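Local structure of 5-dehydro-2-deoxygluconokinase (Bacillus halodurans C-125, 2QCV) at residues 166-178 and 193-205. The protein probably phosphorylates 5-dehydro-2-deoxy-D-gluconate with ATP, a step in the breakdown of myo-inositol, as a member of the PfkB carbohydrate kinase family. Residues are numbered along the deposited sequence; the frame is centred on the assembly and turned at random. Where two conformers were deposited one is given.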
# COMPACT_ATOMS: atom_id res chain seq x y z
N LYS A 166 -26.95 -6.12 20.33
CA LYS A 166 -27.84 -5.28 21.11
C LYS A 166 -29.31 -5.46 20.75
O LYS A 166 -30.18 -5.50 21.64
CB LYS A 166 -27.42 -3.83 20.99
CG LYS A 166 -26.17 -3.52 21.83
CD LYS A 166 -25.54 -2.26 21.40
CE LYS A 166 -26.28 -1.01 21.86
NZ LYS A 166 -26.02 -0.76 23.28
N ARG A 167 -29.59 -5.57 19.47
CA ARG A 167 -30.96 -5.71 19.01
C ARG A 167 -31.54 -7.11 19.18
O ARG A 167 -32.72 -7.27 19.04
CB ARG A 167 -31.13 -5.22 17.60
CG ARG A 167 -30.60 -6.09 16.51
CD ARG A 167 -30.64 -5.28 15.23
NE ARG A 167 -30.30 -6.07 14.06
CZ ARG A 167 -29.80 -5.55 12.94
NH1 ARG A 167 -29.57 -4.24 12.83
NH2 ARG A 167 -29.50 -6.35 11.94
N ASN A 168 -30.71 -8.07 19.58
CA ASN A 168 -31.15 -9.42 19.90
C ASN A 168 -31.00 -9.76 21.39
O ASN A 168 -31.03 -10.93 21.78
CB ASN A 168 -30.36 -10.38 19.02
CG ASN A 168 -30.87 -10.37 17.60
OD1 ASN A 168 -31.89 -10.98 17.32
ND2 ASN A 168 -30.17 -9.67 16.71
N ASP A 169 -30.83 -8.74 22.22
CA ASP A 169 -30.77 -8.91 23.66
C ASP A 169 -29.61 -9.82 24.05
O ASP A 169 -29.72 -10.66 24.94
CB ASP A 169 -32.13 -9.43 24.17
CG ASP A 169 -32.28 -9.30 25.64
OD1 ASP A 169 -31.68 -8.35 26.20
OD2 ASP A 169 -32.97 -10.16 26.24
N VAL A 170 -28.50 -9.66 23.34
CA VAL A 170 -27.25 -10.33 23.61
C VAL A 170 -26.37 -9.29 24.33
O VAL A 170 -26.14 -8.19 23.82
CB VAL A 170 -26.58 -10.81 22.33
CG1 VAL A 170 -25.23 -11.46 22.64
CG2 VAL A 170 -27.51 -11.81 21.60
N LYS A 171 -25.90 -9.63 25.53
CA LYS A 171 -25.10 -8.71 26.33
C LYS A 171 -23.71 -8.50 25.68
O LYS A 171 -23.02 -9.48 25.36
CB LYS A 171 -24.93 -9.27 27.74
CG LYS A 171 -24.43 -8.27 28.76
CD LYS A 171 -24.72 -8.71 30.23
CE LYS A 171 -26.21 -8.91 30.63
NZ LYS A 171 -27.08 -7.67 30.67
N VAL A 172 -23.30 -7.24 25.54
CA VAL A 172 -22.02 -6.87 24.87
C VAL A 172 -21.00 -6.62 25.96
O VAL A 172 -21.20 -5.75 26.82
CB VAL A 172 -22.18 -5.65 23.94
CG1 VAL A 172 -20.81 -5.16 23.36
CG2 VAL A 172 -23.18 -6.01 22.78
N VAL A 173 -19.96 -7.45 25.93
CA VAL A 173 -18.86 -7.36 26.85
C VAL A 173 -17.62 -6.89 26.11
O VAL A 173 -17.15 -7.54 25.14
CB VAL A 173 -18.57 -8.73 27.57
CG1 VAL A 173 -17.41 -8.56 28.57
CG2 VAL A 173 -19.82 -9.35 28.22
N PHE A 174 -17.09 -5.75 26.53
CA PHE A 174 -15.96 -5.13 25.85
C PHE A 174 -14.72 -5.32 26.71
O PHE A 174 -14.64 -4.76 27.81
CB PHE A 174 -16.25 -3.63 25.61
CG PHE A 174 -15.19 -2.89 24.81
CD1 PHE A 174 -14.35 -3.51 23.87
CD2 PHE A 174 -15.06 -1.51 24.99
CE1 PHE A 174 -13.43 -2.74 23.15
CE2 PHE A 174 -14.15 -0.76 24.28
CZ PHE A 174 -13.33 -1.37 23.39
N GLU A 175 -13.78 -6.10 26.18
CA GLU A 175 -12.50 -6.34 26.82
C GLU A 175 -11.47 -5.43 26.17
O GLU A 175 -11.18 -5.55 24.98
CB GLU A 175 -12.14 -7.82 26.68
CG GLU A 175 -11.45 -8.39 27.89
CD GLU A 175 -10.08 -7.85 28.10
OE1 GLU A 175 -9.48 -7.36 27.13
OE2 GLU A 175 -9.58 -7.95 29.22
N LEU A 176 -10.86 -4.55 26.96
CA LEU A 176 -10.12 -3.45 26.40
C LEU A 176 -8.81 -3.88 25.72
O LEU A 176 -8.47 -3.27 24.73
CB LEU A 176 -9.87 -2.31 27.41
CG LEU A 176 -11.11 -1.58 27.97
CD1 LEU A 176 -10.69 -0.31 28.77
CD2 LEU A 176 -12.06 -1.19 26.83
N ASP A 177 -8.14 -4.93 26.20
CA ASP A 177 -7.09 -5.63 25.40
C ASP A 177 -6.22 -4.67 24.62
O ASP A 177 -6.33 -4.66 23.42
CB ASP A 177 -7.79 -6.56 24.32
CG ASP A 177 -6.79 -7.27 23.36
OD1 ASP A 177 -5.72 -7.75 23.85
OD2 ASP A 177 -7.08 -7.31 22.13
N TYR A 178 -5.39 -3.85 25.28
CA TYR A 178 -4.65 -2.79 24.55
C TYR A 178 -3.29 -3.27 24.03
O TYR A 178 -2.44 -3.70 24.80
CB TYR A 178 -4.46 -1.55 25.43
CG TYR A 178 -3.75 -0.38 24.77
CD1 TYR A 178 -4.13 0.08 23.53
CD2 TYR A 178 -2.70 0.28 25.41
CE1 TYR A 178 -3.48 1.16 22.89
CE2 TYR A 178 -2.06 1.38 24.81
CZ TYR A 178 -2.46 1.81 23.55
OH TYR A 178 -1.85 2.88 22.96
N TYR A 193 -12.26 3.06 21.17
CA TYR A 193 -12.55 2.53 22.51
C TYR A 193 -13.68 3.27 23.20
O TYR A 193 -14.52 2.63 23.81
CB TYR A 193 -11.31 2.56 23.41
CG TYR A 193 -10.35 1.39 23.25
CD1 TYR A 193 -10.27 0.66 22.06
CD2 TYR A 193 -9.52 1.02 24.28
CE1 TYR A 193 -9.39 -0.41 21.94
CE2 TYR A 193 -8.66 -0.07 24.18
CZ TYR A 193 -8.61 -0.78 23.01
OH TYR A 193 -7.78 -1.86 22.91
N SER A 194 -13.67 4.60 23.20
CA SER A 194 -14.77 5.38 23.82
C SER A 194 -16.13 5.06 23.18
O SER A 194 -17.11 4.77 23.86
CB SER A 194 -14.47 6.88 23.78
OG SER A 194 -14.27 7.36 22.44
N LEU A 195 -16.16 5.04 21.86
CA LEU A 195 -17.39 4.78 21.07
C LEU A 195 -17.96 3.41 21.41
O LEU A 195 -19.15 3.28 21.74
CB LEU A 195 -17.03 4.84 19.58
CG LEU A 195 -17.83 4.07 18.51
CD1 LEU A 195 -19.24 4.55 18.53
CD2 LEU A 195 -17.23 4.21 17.11
N VAL A 196 -17.09 2.40 21.40
CA VAL A 196 -17.50 1.03 21.67
C VAL A 196 -17.90 0.85 23.15
O VAL A 196 -18.96 0.29 23.44
CB VAL A 196 -16.49 0.01 21.22
CG1 VAL A 196 -16.90 -1.40 21.68
CG2 VAL A 196 -16.38 0.09 19.64
N ALA A 197 -17.11 1.41 24.08
CA ALA A 197 -17.47 1.27 25.50
C ALA A 197 -18.84 1.90 25.76
O ALA A 197 -19.64 1.38 26.54
CB ALA A 197 -16.39 1.91 26.43
N GLU A 198 -19.14 3.01 25.06
CA GLU A 198 -20.39 3.71 25.29
C GLU A 198 -21.62 2.88 24.87
O GLU A 198 -22.70 3.11 25.39
CB GLU A 198 -20.37 5.05 24.56
CG GLU A 198 -19.49 6.09 25.29
CD GLU A 198 -19.20 7.33 24.45
OE1 GLU A 198 -19.81 7.45 23.36
OE2 GLU A 198 -18.38 8.16 24.89
N GLN A 199 -21.40 1.95 23.97
CA GLN A 199 -22.42 1.05 23.41
C GLN A 199 -22.53 -0.25 24.18
O GLN A 199 -23.46 -1.03 23.96
CB GLN A 199 -21.99 0.57 22.02
CG GLN A 199 -21.76 1.54 20.99
CD GLN A 199 -21.80 0.87 19.64
OE1 GLN A 199 -22.84 0.35 19.24
NE2 GLN A 199 -20.68 0.84 18.96
N SER A 200 -21.55 -0.53 25.04
CA SER A 200 -21.42 -1.86 25.67
C SER A 200 -22.17 -1.96 26.99
O SER A 200 -22.43 -0.96 27.63
CB SER A 200 -19.94 -2.17 25.91
OG SER A 200 -19.26 -2.23 24.68
N ASP A 201 -22.45 -3.20 27.41
CA ASP A 201 -23.14 -3.48 28.66
C ASP A 201 -22.17 -3.71 29.82
O ASP A 201 -22.41 -3.29 30.96
CB ASP A 201 -24.02 -4.71 28.43
CG ASP A 201 -25.04 -4.47 27.39
OD1 ASP A 201 -25.81 -3.51 27.55
OD2 ASP A 201 -25.08 -5.19 26.38
N ILE A 202 -21.06 -4.35 29.50
CA ILE A 202 -19.99 -4.63 30.47
C ILE A 202 -18.68 -4.25 29.83
O ILE A 202 -18.41 -4.65 28.68
CB ILE A 202 -19.94 -6.15 30.88
CG1 ILE A 202 -21.31 -6.62 31.39
CG2 ILE A 202 -18.80 -6.39 31.89
CD1 ILE A 202 -21.41 -8.15 31.70
N VAL A 203 -17.85 -3.51 30.56
CA VAL A 203 -16.53 -3.12 30.09
C VAL A 203 -15.50 -3.56 31.10
O VAL A 203 -15.65 -3.27 32.30
CB VAL A 203 -16.43 -1.58 29.85
CG1 VAL A 203 -15.11 -1.24 29.16
CG2 VAL A 203 -17.61 -1.11 28.99
N ILE A 204 -14.47 -4.28 30.63
CA ILE A 204 -13.43 -4.86 31.48
C ILE A 204 -12.08 -4.42 30.96
O ILE A 204 -11.81 -4.61 29.78
CB ILE A 204 -13.46 -6.40 31.46
CG1 ILE A 204 -14.84 -6.93 31.87
CG2 ILE A 204 -12.37 -6.95 32.37
CD1 ILE A 204 -15.01 -8.45 31.71
N GLY A 205 -11.23 -3.85 31.81
CA GLY A 205 -9.91 -3.39 31.38
C GLY A 205 -9.05 -3.02 32.55
O GLY A 205 -9.56 -2.89 33.67
O HOH W 1 -27.11 -5.80 24.76
O HOH W 2 -5.64 -2.83 21.19
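Strand 171-175 and strand 202-205 run parallel, paired from Val173 with Ile202 to Glu175 with Ile204 by backbone bonds such as Phe174 N to Ile202 O. With helix 186-199 packed back across them, they form a beta-alpha-beta crossover in the central sheet of this ribokinase-like fold. On the helix-facing side the main contact is made by Phe174. Its CG stands anti to the backbone N (chi1 -175°), and the ring, leaving the sheet on the helix side, lies against Tyr193, Val196 and Ala197. Val196 CG1 sits over the ring centre in a CH-pi contact, 3.6 Å from the centroid, while Leu176 CD2 covers the opposite face nearer the rim. Ala197 CB lies at the ring edge, and Phe174 CZ meets one face of the Tyr193 ring toward its rim, a T-shaped pair with planes at 81°. Replacing Phe174 by an alanine is likely to leave a gap between sheet and helix, with Val196 CG1 and the Tyr193 face losing the ring they pack on. On the other side of the sheet Val173 and Ile202 lie side by side, Val173 CG2 4.0 Å from Ile202 CD1. Lys166 NZ donates to Gln199 O at 2.7 Å, tying helix 154-167 to the chain just before strand 202-205. Val172 O accepts from both Asp201 N and Ile202 N, and the Asp201 carboxylate returns the grip: its OD2 takes Val172 N on the anti lone pair, 2.8 Å away and almost straight at 174°, and also accepts from a water that donates to Val170 O as well.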